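Local structure of WbmS, polysaccharide deacetylase involved in O-antigen biosynthesis (Bordetella bronchiseptica, 3HFT) at residues A[87-92]-A[116-121]; A[91-96]-A[122-127]; A[181-186]-A[214-219]; A[187-192]-A[243-248]. The protein probably removes acetyl groups from a sugar of the O-antigen during its biosynthesis, as a zinc-binding member of the polysaccharide deacetylase family. All blocks are in the same frame, centred on the assembly; numbering follows the deposited sequence.

Interaction 1: A[87-92]-A[116-121]; sequences FELGVH and ELAPGC
Leu89 and Val91, two residues apart on the same strand, both bear on the methyl group of Ala118. Leu89 carries its CG anti to the backbone N (chi1 -177°), and its CD2 comes within 3.7 Å of Ala118 CB while lying 3.9 Å from the carbonyl oxygen Leu117 O. From the next alternate position Val91 presents CG1, 4.1 Å from Ala118 CB and 3.8 Å from Cys121 SG. A single methyl suits Ala118, which has a branched chain on each of two neighbours to accommodate. Gly90, between them in the strand, has its CA 4.3 Å from Cys121 CB. The same CB approaches Leu89 O at 3.5 Å, and the sulfur faces the two Val91 methyls; a small, weakly polar thiol fits this buried place. Residues 118-121 form a type II turn, closed by Cys121 N bonding to Ala118 O; Gly120 takes the positive phi (81°) of its third position, easily reached by glycine. The contact therefore joins a turn to the end of strand 87-91, which leads straight to the zinc ligand His92. This outer strand of the parallel sheet pairs with strand 67-71. Helix 77-83 packs on Leu89, and helix 107-115 on Val91 and Cys121.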
loop_
_atom_site.group_PDB
_atom_site.type_symbol
_atom_site.label_atom_id
_atom_site.label_comp_id
_atom_site.label_asym_id
_atom_site.label_seq_id
_atom_site.Cartn_x
_atom_site.Cartn_y
_atom_site.Cartn_z
ATOM N N PHE A 87 19.477 -18.000 -1.905
ATOM C CA PHE A 87 18.159 -17.800 -1.325
ATOM C C PHE A 87 18.191 -16.895 -0.112
ATOM O O PHE A 87 19.024 -17.046 0.753
ATOM C CB PHE A 87 17.542 -19.133 -0.901
ATOM C CG PHE A 87 17.159 -20.046 -2.054
ATOM C CD1 PHE A 87 17.153 -19.608 -3.370
ATOM C CD2 PHE A 87 16.707 -21.322 -1.792
ATOM C CE1 PHE A 87 16.770 -20.454 -4.392
ATOM C CE2 PHE A 87 16.317 -22.164 -2.817
ATOM C CZ PHE A 87 16.343 -21.725 -4.111
ATOM N N GLU A 88 17.238 -15.990 -0.030
ATOM C CA GLU A 88 17.099 -15.138 1.137
ATOM C C GLU A 88 15.840 -15.586 1.886
ATOM O O GLU A 88 14.813 -15.875 1.273
ATOM C CB GLU A 88 16.966 -13.685 0.717
ATOM C CG GLU A 88 16.554 -12.759 1.849
ATOM C CD GLU A 88 16.434 -11.306 1.415
ATOM O OE1 GLU A 88 16.790 -10.995 0.255
ATOM O OE2 GLU A 88 15.946 -10.500 2.246
ATOM N N LEU A 89 15.937 -15.666 3.206
ATOM C CA LEU A 89 14.795 -16.002 4.042
ATOM C C LEU A 89 14.301 -14.700 4.682
ATOM O O LEU A 89 15.079 -13.967 5.305
ATOM C CB LEU A 89 15.186 -17.002 5.126
ATOM C CG LEU A 89 14.064 -17.507 6.058
ATOM C CD1 LEU A 89 12.958 -18.249 5.286
ATOM C CD2 LEU A 89 14.614 -18.380 7.214
ATOM N N GLY A 90 13.015 -14.420 4.500
ATOM C CA GLY A 90 12.352 -13.306 5.146
ATOM C C GLY A 90 11.157 -13.838 5.925
ATOM O O GLY A 90 10.989 -15.069 6.079
ATOM N N VAL A 91 10.336 -12.924 6.435
ATOM C CA VAL A 91 9.175 -13.293 7.267
ATOM C C VAL A 91 7.847 -12.886 6.658
ATOM O O VAL A 91 7.766 -11.899 5.914
ATOM C CB VAL A 91 9.335 -12.720 8.730
ATOM C CG1 VAL A 91 10.424 -13.480 9.450
ATOM C CG2 VAL A 91 9.615 -11.201 8.710
ATOM N N HIS A 92 6.827 -13.681 6.985
ATOM C CA HIS A 92 5.462 -13.495 6.544
ATOM C C HIS A 92 4.516 -13.503 7.756
ATOM O O HIS A 92 3.767 -14.455 7.983
ATOM C CB HIS A 92 5.107 -14.596 5.546
ATOM C CG HIS A 92 3.978 -14.259 4.622
ATOM N ND1 HIS A 92 4.005 -13.186 3.759
ATOM C CD2 HIS A 92 2.815 -14.913 4.373
ATOM C CE1 HIS A 92 2.891 -13.172 3.044
ATOM N NE2 HIS A 92 2.151 -14.205 3.403
ATOM N N GLU A 116 11.212 -14.782 15.187
ATOM C CA GLU A 116 11.965 -15.873 15.751
ATOM C C GLU A 116 12.268 -16.912 14.673
ATOM O O GLU A 116 13.192 -17.701 14.820
ATOM C CB GLU A 116 11.189 -16.532 16.886
ATOM C CG GLU A 116 10.928 -15.618 18.055
ATOM C CD GLU A 116 10.209 -16.296 19.211
ATOM O OE1 GLU A 116 9.995 -17.526 19.181
ATOM O OE2 GLU A 116 9.863 -15.573 20.168
ATOM N N LEU A 117 11.490 -16.931 13.596
ATOM C CA LEU A 117 11.724 -17.866 12.503
ATOM C C LEU A 117 12.952 -17.521 11.639
ATOM O O LEU A 117 13.491 -18.382 10.956
ATOM C CB LEU A 117 10.511 -17.904 11.584
ATOM C CG LEU A 117 9.143 -18.302 12.121
ATOM C CD1 LEU A 117 8.090 -18.097 11.007
ATOM C CD2 LEU A 117 9.174 -19.727 12.606
ATOM N N ALA A 118 13.385 -16.271 11.644
ATOM C CA ALA A 118 14.529 -15.868 10.823
ATOM C C ALA A 118 15.259 -14.721 11.489
ATOM O O ALA A 118 15.193 -13.592 11.015
ATOM C CB ALA A 118 14.056 -15.453 9.408
ATOM N N PRO A 119 15.950 -14.988 12.608
ATOM C CA PRO A 119 16.590 -13.855 13.273
ATOM C C PRO A 119 17.573 -13.146 12.360
ATOM O O PRO A 119 18.291 -13.785 11.590
ATOM C CB PRO A 119 17.310 -14.492 14.474
ATOM C CG PRO A 119 17.339 -15.930 14.212
ATOM C CD PRO A 119 16.177 -16.250 13.321
ATOM N N GLY A 120 17.571 -11.828 12.431
ATOM C CA GLY A 120 18.451 -11.010 11.615
ATOM C C GLY A 120 17.980 -10.779 10.189
ATOM O O GLY A 120 18.645 -10.094 9.426
ATOM N N CYS A 121 16.843 -11.338 9.801
ATOM C CA CYS A 121 16.382 -11.121 8.452
ATOM C C CYS A 121 16.100 -9.639 8.234
ATOM O O CYS A 121 16.016 -8.846 9.194
ATOM C CB CYS A 121 15.170 -11.979 8.150
ATOM S SG CYS A 121 13.671 -11.467 8.977
#

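Interaction 2: A[91-96]-A[122-127]; sequences VHPNFN and VSVRSH
Val91 and Val124 form a single beta bridge between segments running in nearly the same direction, 26° apart: Val91 N bonds to Ser123 O, and Arg125 N returns to Val91 O at 3.2 Å. Further on, His127 N bonds to Pro93 O at 2.9 Å, and a water that donates to the same oxygen also joins Phe95 N and His127 O. Proline suits this place because it has no N-H to satisfy and its ring atom CD packs on Val124 CG2.

The two histidines bring their nitrogens to one zinc ion, with Asp46 as the third protein ligand, an Asp-His-His set consistent with the metal site of polysaccharide deacetylases. His92 coordinates through NE2 and His127 through ND1, 3.4 Å apart, with the ring planes at 76°. His92 CG lies anti to the backbone N (chi1 -157°), and one face of its ring is covered by the backbone of His127, with CA 3.4 Å from NE2. Its other nitrogen, ND1, makes a weak bond to Arg125 O at 2.8 Å, a second-shell contact that would steady the ring's rotation. His127 has His92 NE2 in its ring plane, while Asn94 OD1 meets its edge at CD2, 3.5 Å away. Asn94 suits the turn before helix 96-100 because the same OD1 accepts from Asn96 N at 3.1 Å, a capping bond.

Arg125 leads away, NE bonding to Cys148 O and NH1 forming a salt bridge with Asp44. Strand 123-124 pairs with strand 146-147, while helix 107-115 packs against Val91, Pro93 and Phe95, and helix 133-141 against Phe95, Val124 and Ser126.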
loop_
_atom_site.group_PDB
_atom_site.type_symbol
_atom_site.label_atom_id
_atom_site.label_comp_id
_atom_site.label_asym_id
_atom_site.label_seq_id
_atom_site.Cartn_x
_atom_site.Cartn_y
_atom_site.Cartn_z
ATOM N N VAL A 91 10.336 -12.924 6.435
ATOM C CA VAL A 91 9.175 -13.293 7.267
ATOM C C VAL A 91 7.847 -12.886 6.658
ATOM O O VAL A 91 7.766 -11.899 5.914
ATOM C CB VAL A 91 9.335 -12.720 8.730
ATOM C CG1 VAL A 91 10.424 -13.480 9.450
ATOM C CG2 VAL A 91 9.615 -11.201 8.710
ATOM N N HIS A 92 6.827 -13.681 6.985
ATOM C CA HIS A 92 5.462 -13.495 6.544
ATOM C C HIS A 92 4.516 -13.503 7.756
ATOM O O HIS A 92 3.767 -14.455 7.983
ATOM C CB HIS A 92 5.107 -14.596 5.546
ATOM C CG HIS A 92 3.978 -14.259 4.622
ATOM N ND1 HIS A 92 4.005 -13.186 3.759
ATOM C CD2 HIS A 92 2.815 -14.913 4.373
ATOM C CE1 HIS A 92 2.891 -13.172 3.044
ATOM N NE2 HIS A 92 2.151 -14.205 3.403
ATOM N N PRO A 93 4.538 -12.417 8.536
ATOM C CA PRO A 93 3.716 -12.307 9.732
ATOM C C PRO A 93 2.231 -12.244 9.368
ATOM O O PRO A 93 1.872 -11.684 8.318
ATOM C CB PRO A 93 4.172 -10.970 10.340
ATOM C CG PRO A 93 4.614 -10.183 9.190
ATOM C CD PRO A 93 5.313 -11.180 8.303
ATOM N N ASN A 94 1.394 -12.816 10.236
ATOM C CA ASN A 94 -0.042 -12.845 10.031
ATOM C C ASN A 94 -0.799 -12.019 11.045
ATOM O O ASN A 94 -1.000 -12.452 12.204
ATOM C CB ASN A 94 -0.550 -14.269 10.115
ATOM C CG ASN A 94 -2.033 -14.367 9.818
ATOM O OD1 ASN A 94 -2.639 -13.464 9.224
ATOM N ND2 ASN A 94 -2.611 -15.481 10.193
ATOM N N PHE A 95 -1.214 -10.825 10.619
ATOM C CA PHE A 95 -1.929 -9.915 11.493
ATOM C C PHE A 95 -3.440 -9.962 11.286
ATOM O O PHE A 95 -4.159 -9.223 11.959
ATOM C CB PHE A 95 -1.458 -8.473 11.285
ATOM C CG PHE A 95 0.039 -8.268 11.431
ATOM C CD1 PHE A 95 0.684 -8.517 12.637
ATOM C CD2 PHE A 95 0.786 -7.758 10.365
ATOM C CE1 PHE A 95 2.062 -8.305 12.776
ATOM C CE2 PHE A 95 2.157 -7.521 10.507
ATOM C CZ PHE A 95 2.801 -7.803 11.709
ATOM N N ASN A 96 -3.920 -10.859 10.426
ATOM C CA ASN A 96 -5.355 -10.988 10.161
ATOM C C ASN A 96 -6.203 -11.192 11.405
ATOM O O ASN A 96 -7.264 -10.595 11.525
ATOM C CB ASN A 96 -5.651 -12.114 9.146
ATOM C CG ASN A 96 -5.452 -11.680 7.712
ATOM O OD1 ASN A 96 -5.397 -10.476 7.408
ATOM N ND2 ASN A 96 -5.352 -12.663 6.803
ATOM N N VAL A 122 16.006 -9.270 6.959
ATOM C CA VAL A 122 15.839 -7.881 6.541
ATOM C C VAL A 122 14.622 -7.627 5.677
ATOM O O VAL A 122 14.257 -6.481 5.448
ATOM C CB VAL A 122 17.103 -7.367 5.783
ATOM C CG1 VAL A 122 18.340 -7.388 6.741
ATOM C CG2 VAL A 122 17.365 -8.176 4.518
ATOM N N SER A 123 13.972 -8.677 5.197
ATOM C CA SER A 123 12.846 -8.511 4.278
ATOM C C SER A 123 11.541 -9.070 4.833
ATOM O O SER A 123 11.524 -10.126 5.462
ATOM C CB SER A 123 13.157 -9.119 2.899
ATOM O OG SER A 123 14.282 -8.493 2.293
ATOM N N VAL A 124 10.440 -8.358 4.580
ATOM C CA VAL A 124 9.145 -8.763 5.071
ATOM C C VAL A 124 8.022 -8.477 4.091
ATOM O O VAL A 124 8.021 -7.449 3.401
ATOM C CB VAL A 124 8.804 -8.040 6.427
ATOM C CG1 VAL A 124 8.866 -6.495 6.271
ATOM C CG2 VAL A 124 7.424 -8.460 6.947
ATOM N N ARG A 125 7.070 -9.404 4.030
ATOM C CA ARG A 125 5.796 -9.174 3.357
ATOM C C ARG A 125 4.760 -9.715 4.311
ATOM O O ARG A 125 4.948 -10.811 4.865
ATOM C CB ARG A 125 5.672 -9.879 2.013
ATOM C CG ARG A 125 4.348 -9.551 1.318
ATOM C CD ARG A 125 4.294 -10.269 0.010
ATOM N NE ARG A 125 5.189 -9.704 -0.983
ATOM C CZ ARG A 125 5.881 -10.420 -1.869
ATOM N NH1 ARG A 125 5.888 -11.746 -1.830
ATOM N NH2 ARG A 125 6.617 -9.799 -2.777
ATOM N N SER A 126 3.708 -8.927 4.548
ATOM C CA SER A 126 2.640 -9.324 5.471
ATOM C C SER A 126 1.640 -10.240 4.805
ATOM O O SER A 126 1.260 -10.021 3.658
ATOM C CB SER A 126 1.886 -8.108 5.994
ATOM O OG SER A 126 2.744 -7.244 6.719
ATOM N N HIS A 127 1.191 -11.271 5.534
ATOM C CA HIS A 127 0.118 -12.100 5.049
ATOM C C HIS A 127 -1.080 -11.187 4.845
ATOM O O HIS A 127 -1.350 -10.305 5.682
ATOM C CB HIS A 127 -0.259 -13.230 6.002
ATOM C CG HIS A 127 -1.318 -14.112 5.430
ATOM N ND1 HIS A 127 -1.139 -14.781 4.237
ATOM C CD2 HIS A 127 -2.584 -14.380 5.834
ATOM C CE1 HIS A 127 -2.238 -15.466 3.957
ATOM N NE2 HIS A 127 -3.134 -15.226 4.901
HETATM O O HOH W 1 -0.376 -9.911 8.101
#

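Interaction 3: A[181-186]-A[214-219]; sequences VACLYD and MNTESL
Cys183 turns its sulfur mainly to backbone: SG lies 3.8 Å from Glu217 C and 4.0 Å from Ser218 N, over the peptide that joins these residues. Its chi1 of -61° sets SG anti to the carbonyl carbon and directs it out from the helix toward the loop. Thr216 adds a methyl, CG2, at 4.1 Å from the same sulfur. A thiol is small and readily polarised, well matched to a place where a peptide is the chief neighbour.

Leucine supplies the rest. Leu219 CG rests 3.8 Å from Cys183 CB, and its CD1 reaches Leu184 CG at 3.9 Å, the two leucine side chains crossing at about a right angle. The branched ends thus meet beside the helix, at the more open margin of the contact, where long apolar chains can bridge from helix to loop.

Both segments lie where helices begin or end. Asp186, with positive phi, closes helix 179-185 in a Schellman motif, in which Asp186 N bonds to Cys183 O. Asn215 likewise ends helix 209-214, its positive phi turning the chain into the loop. Ser218 then stands at the N-cap position of helix 219-224, a place where serine is common. Thr216 OG1 bonds to His211 ND1, leaving its methyl for the cysteine, and Glu217 OE1 forms a salt bridge with Arg221. Trp166 of the second subunit also packs against Val181 and Leu184.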
loop_
_atom_site.group_PDB
_atom_site.type_symbol
_atom_site.label_atom_id
_atom_site.label_comp_id
_atom_site.label_asym_id
_atom_site.label_seq_id
_atom_site.Cartn_x
_atom_site.Cartn_y
_atom_site.Cartn_z
ATOM N N VAL A 181 -3.590 -13.578 -7.484
ATOM C CA VAL A 181 -4.083 -12.311 -8.063
ATOM C C VAL A 181 -4.283 -12.403 -9.583
ATOM O O VAL A 181 -5.226 -11.810 -10.141
ATOM C CB VAL A 181 -3.167 -11.125 -7.661
ATOM C CG1 VAL A 181 -3.596 -9.841 -8.342
ATOM C CG2 VAL A 181 -3.226 -10.946 -6.144
ATOM N N ALA A 182 -3.436 -13.189 -10.249
ATOM C CA ALA A 182 -3.565 -13.400 -11.671
ATOM C C ALA A 182 -4.895 -14.099 -11.933
ATOM O O ALA A 182 -5.607 -13.787 -12.906
ATOM C CB ALA A 182 -2.410 -14.227 -12.187
ATOM N N CYS A 183 -5.237 -15.060 -11.086
ATOM C CA CYS A 183 -6.556 -15.702 -11.214
ATOM C C CYS A 183 -7.674 -14.666 -11.040
ATOM O O CYS A 183 -8.588 -14.588 -11.839
ATOM C CB CYS A 183 -6.727 -16.831 -10.203
ATOM S SG CYS A 183 -5.514 -18.178 -10.383
ATOM N N LEU A 184 -7.597 -13.843 -10.010
ATOM C CA LEU A 184 -8.673 -12.869 -9.755
ATOM C C LEU A 184 -8.818 -11.827 -10.869
ATOM O O LEU A 184 -9.925 -11.418 -11.187
ATOM C CB LEU A 184 -8.434 -12.165 -8.426
ATOM C CG LEU A 184 -8.523 -13.071 -7.197
ATOM C CD1 LEU A 184 -7.769 -12.437 -6.029
ATOM C CD2 LEU A 184 -9.960 -13.373 -6.869
ATOM N N TYR A 185 -7.712 -11.388 -11.465
ATOM C CA TYR A 185 -7.757 -10.440 -12.568
ATOM C C TYR A 185 -7.904 -11.105 -13.966
ATOM O O TYR A 185 -7.995 -10.412 -14.978
ATOM C CB TYR A 185 -6.473 -9.630 -12.582
ATOM C CG TYR A 185 -6.375 -8.460 -11.628
ATOM C CD1 TYR A 185 -7.280 -7.394 -11.683
ATOM C CD2 TYR A 185 -5.272 -8.341 -10.768
ATOM C CE1 TYR A 185 -7.123 -6.277 -10.843
ATOM C CE2 TYR A 185 -5.115 -7.223 -9.940
ATOM C CZ TYR A 185 -6.036 -6.194 -10.002
ATOM O OH TYR A 185 -5.862 -5.089 -9.195
ATOM N N ASP A 186 -7.898 -12.429 -14.020
ATOM C CA ASP A 186 -7.929 -13.160 -15.287
ATOM C C ASP A 186 -6.728 -12.851 -16.186
ATOM O O ASP A 186 -6.872 -12.730 -17.392
ATOM C CB ASP A 186 -9.237 -12.887 -16.038
ATOM C CG ASP A 186 -9.657 -14.047 -16.893
ATOM O OD1 ASP A 186 -9.129 -15.174 -16.686
ATOM O OD2 ASP A 186 -10.498 -13.825 -17.791
HETATM N N MSE A 214 0.027 -27.298 -7.466
HETATM C CA MSE A 214 -1.204 -27.694 -8.182
HETATM C C MSE A 214 -1.310 -27.074 -9.567
HETATM O O MSE A 214 -2.266 -27.359 -10.282
HETATM C CB MSE A 214 -2.460 -27.274 -7.402
HETATM C CG MSE A 214 -2.494 -27.793 -5.944
HETATM SE SE MSE A 214 -4.224 -27.377 -5.137
HETATM C CE MSE A 214 -4.910 -28.418 -5.851
ATOM N N ASN A 215 -0.360 -26.216 -9.930
ATOM C CA ASN A 215 -0.388 -25.522 -11.227
ATOM C C ASN A 215 -1.698 -24.788 -11.390
ATOM O O ASN A 215 -2.320 -24.783 -12.455
ATOM C CB ASN A 215 -0.135 -26.469 -12.392
ATOM C CG ASN A 215 0.015 -25.740 -13.736
ATOM O OD1 ASN A 215 0.544 -24.623 -13.804
ATOM N ND2 ASN A 215 -0.443 -26.381 -14.805
ATOM N N THR A 216 -2.071 -24.094 -10.328
ATOM C CA THR A 216 -3.358 -23.411 -10.267
ATOM C C THR A 216 -3.582 -22.410 -11.404
ATOM O O THR A 216 -2.777 -21.503 -11.627
ATOM C CB THR A 216 -3.509 -22.628 -8.954
ATOM O OG1 THR A 216 -3.312 -23.520 -7.862
ATOM C CG2 THR A 216 -4.879 -21.941 -8.860
ATOM N N GLU A 217 -4.713 -22.597 -12.076
ATOM C CA GLU A 217 -5.225 -21.651 -13.071
ATOM C C GLU A 217 -6.560 -21.000 -12.643
ATOM O O GLU A 217 -7.010 -20.076 -13.274
ATOM C CB GLU A 217 -5.418 -22.373 -14.403
ATOM C CG GLU A 217 -6.720 -23.159 -14.555
ATOM C CD GLU A 217 -6.873 -24.445 -13.705
ATOM O OE1 GLU A 217 -6.404 -24.583 -12.556
ATOM O OE2 GLU A 217 -7.552 -25.341 -14.195
ATOM N N SER A 218 -7.211 -21.556 -11.624
ATOM C CA SER A 218 -8.460 -21.023 -11.079
ATOM C C SER A 218 -8.468 -21.302 -9.592
ATOM O O SER A 218 -8.077 -22.383 -9.159
ATOM C CB SER A 218 -9.684 -21.685 -11.721
ATOM O OG SER A 218 -10.874 -21.439 -10.963
ATOM N N LEU A 219 -8.904 -20.323 -8.809
ATOM C CA LEU A 219 -8.985 -20.492 -7.377
ATOM C C LEU A 219 -10.047 -21.502 -6.973
ATOM O O LEU A 219 -10.052 -21.981 -5.834
ATOM C CB LEU A 219 -9.203 -19.161 -6.682
ATOM C CG LEU A 219 -8.020 -18.203 -6.856
ATOM C CD1 LEU A 219 -8.278 -16.847 -6.195
ATOM C CD2 LEU A 219 -6.735 -18.841 -6.314
#

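Interaction 4: A[187-192]-A[243-248]; sequences WEFDST and AGSRTF. With EDO (1,2-ethanediol), chain G.
Phe189 brings CD1 and CE1 obliquely to the start of helix 245-256, CD1 lying 3.4 Å from Gly244 C and CE1 3.6 Å from Ser245 OG. Near the plane of that ring, at its edge, comes Phe248 CB, 4.1 Å from CD1. The ring of Phe248 is in turn approached in plane, at its edge, by the carbonyl oxygen of Phe189, 3.9 Å from CD2, and its stacking partner is Trp177. Trp187 is stacked with Tyr185; at its indole edge NE1 makes a weak bond to O2 of an ethanediol, probably from the crystallisation liquor, and also bonds to Asp155.

With CG anti to the carbonyl carbon (chi1 -70°), Phe189 meets the backbone of Gly244 directly, and the extended conformation there is one that glycine adopts easily. The single methyl of Ala243 fits beside two side chains: its CB meets Asp190 CB at 3.5 Å and also packs on Phe189 CB. Gly244 is the N-cap residue, and Thr247 answers it by accepting from Gly244 N through OG1 at 2.9 Å, a nearly straight bond of 167°. A threonine suits the first turn because its hydroxyl can fold back in this way. A water links the segments, donating to Phe189 O at 2.6 Å and bonding to Thr247 OG1.

Ser245 OG bonds to Thr216 O in the loop between helices 209-214 and 219-224. Helix 179-185 packs on Phe189 through Ala182 and Cys183, while Phe248 reaches strand 203-207 at Leu205 and Phe207.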
loop_
_atom_site.group_PDB
_atom_site.type_symbol
_atom_site.label_atom_id
_atom_site.label_comp_id
_atom_site.label_asym_id
_atom_site.label_seq_id
_atom_site.Cartn_x
_atom_site.Cartn_y
_atom_site.Cartn_z
ATOM N N TRP A 187 -5.548 -12.701 -15.592
ATOM C CA TRP A 187 -4.316 -12.592 -16.353
ATOM C C TRP A 187 -3.948 -13.959 -16.922
ATOM O O TRP A 187 -4.333 -14.975 -16.372
ATOM C CB TRP A 187 -3.196 -12.116 -15.467
ATOM C CG TRP A 187 -3.408 -10.722 -14.977
ATOM C CD1 TRP A 187 -4.135 -9.748 -15.578
ATOM C CD2 TRP A 187 -2.793 -10.131 -13.842
ATOM N NE1 TRP A 187 -4.047 -8.566 -14.851
ATOM C CE2 TRP A 187 -3.229 -8.785 -13.777
ATOM C CE3 TRP A 187 -1.915 -10.597 -12.870
ATOM C CZ2 TRP A 187 -2.819 -7.925 -12.781
ATOM C CZ3 TRP A 187 -1.520 -9.728 -11.873
ATOM C CH2 TRP A 187 -1.981 -8.422 -11.831
ATOM N N GLU A 188 -3.201 -13.965 -18.023
ATOM C CA GLU A 188 -2.857 -15.198 -18.743
ATOM C C GLU A 188 -1.693 -15.958 -18.130
ATOM O O GLU A 188 -0.703 -15.355 -17.699
ATOM C CB GLU A 188 -2.474 -14.852 -20.168
ATOM C CG GLU A 188 -3.554 -14.111 -20.951
ATOM C CD GLU A 188 -3.126 -13.731 -22.390
ATOM O OE1 GLU A 188 -2.019 -14.132 -22.838
ATOM O OE2 GLU A 188 -3.909 -13.014 -23.061
ATOM N N PHE A 189 -1.812 -17.283 -18.103
ATOM C CA PHE A 189 -0.753 -18.171 -17.636
ATOM C C PHE A 189 0.029 -18.767 -18.795
ATOM O O PHE A 189 1.112 -19.311 -18.581
ATOM C CB PHE A 189 -1.302 -19.312 -16.766
ATOM C CG PHE A 189 -1.798 -18.852 -15.435
ATOM C CD1 PHE A 189 -0.908 -18.498 -14.435
ATOM C CD2 PHE A 189 -3.147 -18.722 -15.193
ATOM C CE1 PHE A 189 -1.358 -18.041 -13.230
ATOM C CE2 PHE A 189 -3.590 -18.238 -13.978
ATOM C CZ PHE A 189 -2.700 -17.929 -13.001
ATOM N N ASP A 190 -0.503 -18.614 -20.007
ATOM C CA ASP A 190 0.060 -19.241 -21.221
ATOM C C ASP A 190 0.461 -18.278 -22.328
ATOM O O ASP A 190 0.388 -18.617 -23.508
ATOM C CB ASP A 190 -0.946 -20.234 -21.813
ATOM C CG ASP A 190 -2.277 -19.570 -22.192
ATOM O OD1 ASP A 190 -2.519 -18.385 -21.792
ATOM O OD2 ASP A 190 -3.091 -20.250 -22.874
ATOM N N SER A 191 0.875 -17.087 -21.969
ATOM C CA SER A 191 1.425 -16.145 -22.941
ATOM C C SER A 191 2.796 -16.636 -23.427
ATOM O O SER A 191 3.516 -17.317 -22.706
ATOM C CB SER A 191 1.560 -14.754 -22.305
ATOM O OG SER A 191 2.026 -13.824 -23.269
ATOM N N THR A 192 3.153 -16.292 -24.657
ATOM C CA THR A 192 4.465 -16.639 -25.198
ATOM C C THR A 192 5.564 -15.608 -24.866
ATOM O O THR A 192 6.712 -15.743 -25.295
ATOM C CB THR A 192 4.391 -16.760 -26.737
ATOM O OG1 THR A 192 3.920 -15.520 -27.283
ATOM C CG2 THR A 192 3.445 -17.885 -27.136
ATOM N N ALA A 243 -2.246 -24.871 -18.818
ATOM C CA ALA A 243 -1.392 -23.793 -18.346
ATOM C C ALA A 243 -1.874 -23.331 -16.975
ATOM O O ALA A 243 -3.093 -23.269 -16.720
ATOM C CB ALA A 243 -1.437 -22.636 -19.318
ATOM N N GLY A 244 -0.932 -23.004 -16.092
ATOM C CA GLY A 244 -1.277 -22.440 -14.804
ATOM C C GLY A 244 -0.048 -21.814 -14.177
ATOM O O GLY A 244 0.947 -21.539 -14.880
ATOM N N SER A 245 -0.097 -21.636 -12.863
ATOM C CA SER A 245 0.977 -20.993 -12.091
ATOM C C SER A 245 2.313 -21.695 -12.233
ATOM O O SER A 245 3.352 -21.041 -12.321
ATOM C CB SER A 245 0.604 -20.915 -10.607
ATOM O OG SER A 245 -0.561 -20.104 -10.414
ATOM N N ARG A 246 2.302 -23.023 -12.272
ATOM C CA ARG A 246 3.525 -23.802 -12.382
ATOM C C ARG A 246 4.150 -23.667 -13.767
ATOM O O ARG A 246 5.354 -23.432 -13.899
ATOM C CB ARG A 246 3.243 -25.277 -12.117
ATOM C CG ARG A 246 4.470 -26.147 -11.970
ATOM C CD ARG A 246 4.039 -27.603 -11.886
ATOM N NE ARG A 246 5.144 -28.474 -11.533
ATOM C CZ ARG A 246 5.621 -28.650 -10.303
ATOM N NH1 ARG A 246 5.130 -28.007 -9.285
ATOM N NH2 ARG A 246 6.633 -29.462 -10.100
ATOM N N THR A 247 3.348 -23.814 -14.809
ATOM C CA THR A 247 3.886 -23.719 -16.161
ATOM C C THR A 247 4.328 -22.274 -16.466
ATOM O O THR A 247 5.299 -22.072 -17.169
ATOM C CB THR A 247 2.924 -24.249 -17.212
ATOM O OG1 THR A 247 1.731 -23.484 -17.189
ATOM C CG2 THR A 247 2.620 -25.747 -16.995
ATOM N N PHE A 248 3.659 -21.283 -15.882
ATOM C CA PHE A 248 4.066 -19.884 -16.032
ATOM C C PHE A 248 5.468 -19.715 -15.433
ATOM O O PHE A 248 6.349 -19.134 -16.044
ATOM C CB PHE A 248 3.041 -19.006 -15.329
ATOM C CG PHE A 248 3.354 -17.523 -15.293
ATOM C CD1 PHE A 248 4.038 -16.968 -14.230
ATOM C CD2 PHE A 248 2.874 -16.671 -16.280
ATOM C CE1 PHE A 248 4.259 -15.617 -14.164
ATOM C CE2 PHE A 248 3.093 -15.313 -16.208
ATOM C CZ PHE A 248 3.788 -14.788 -15.145
HETATM C C1 EDO G . -5.549 -4.232 -12.906
HETATM O O1 EDO G . -4.874 -3.032 -13.223
HETATM C C2 EDO G . -6.395 -4.591 -14.122
HETATM O O2 EDO G . -5.891 -5.800 -14.713
HETATM O O HOH W 2 2.266 -21.638 -19.092
#

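Interactions 1 and 2 share Val91 and His92 and have centres about 10 Å apart; Glu88 OE2 also probably bonds to Ser123 OG at 2.6 Å, tying the strand of one to the strand of the other. Interaction 2 holds His92 and His127, two of the three protein ligands of zinc; His92 also ends segment 87-92, where the side chain of Val91 is about 11 Å from the metal. Interactions 3 and 4 form a second pair, centres about 9 Å apart, joined by probable hydrogen bonds between Thr216 O and Ser245 OG (2.9 Å) and between Ala182 O and Trp187 N (2.9 Å). This pair is remote from the first: the centres of interactions 2 and 3 are about 22 Å apart.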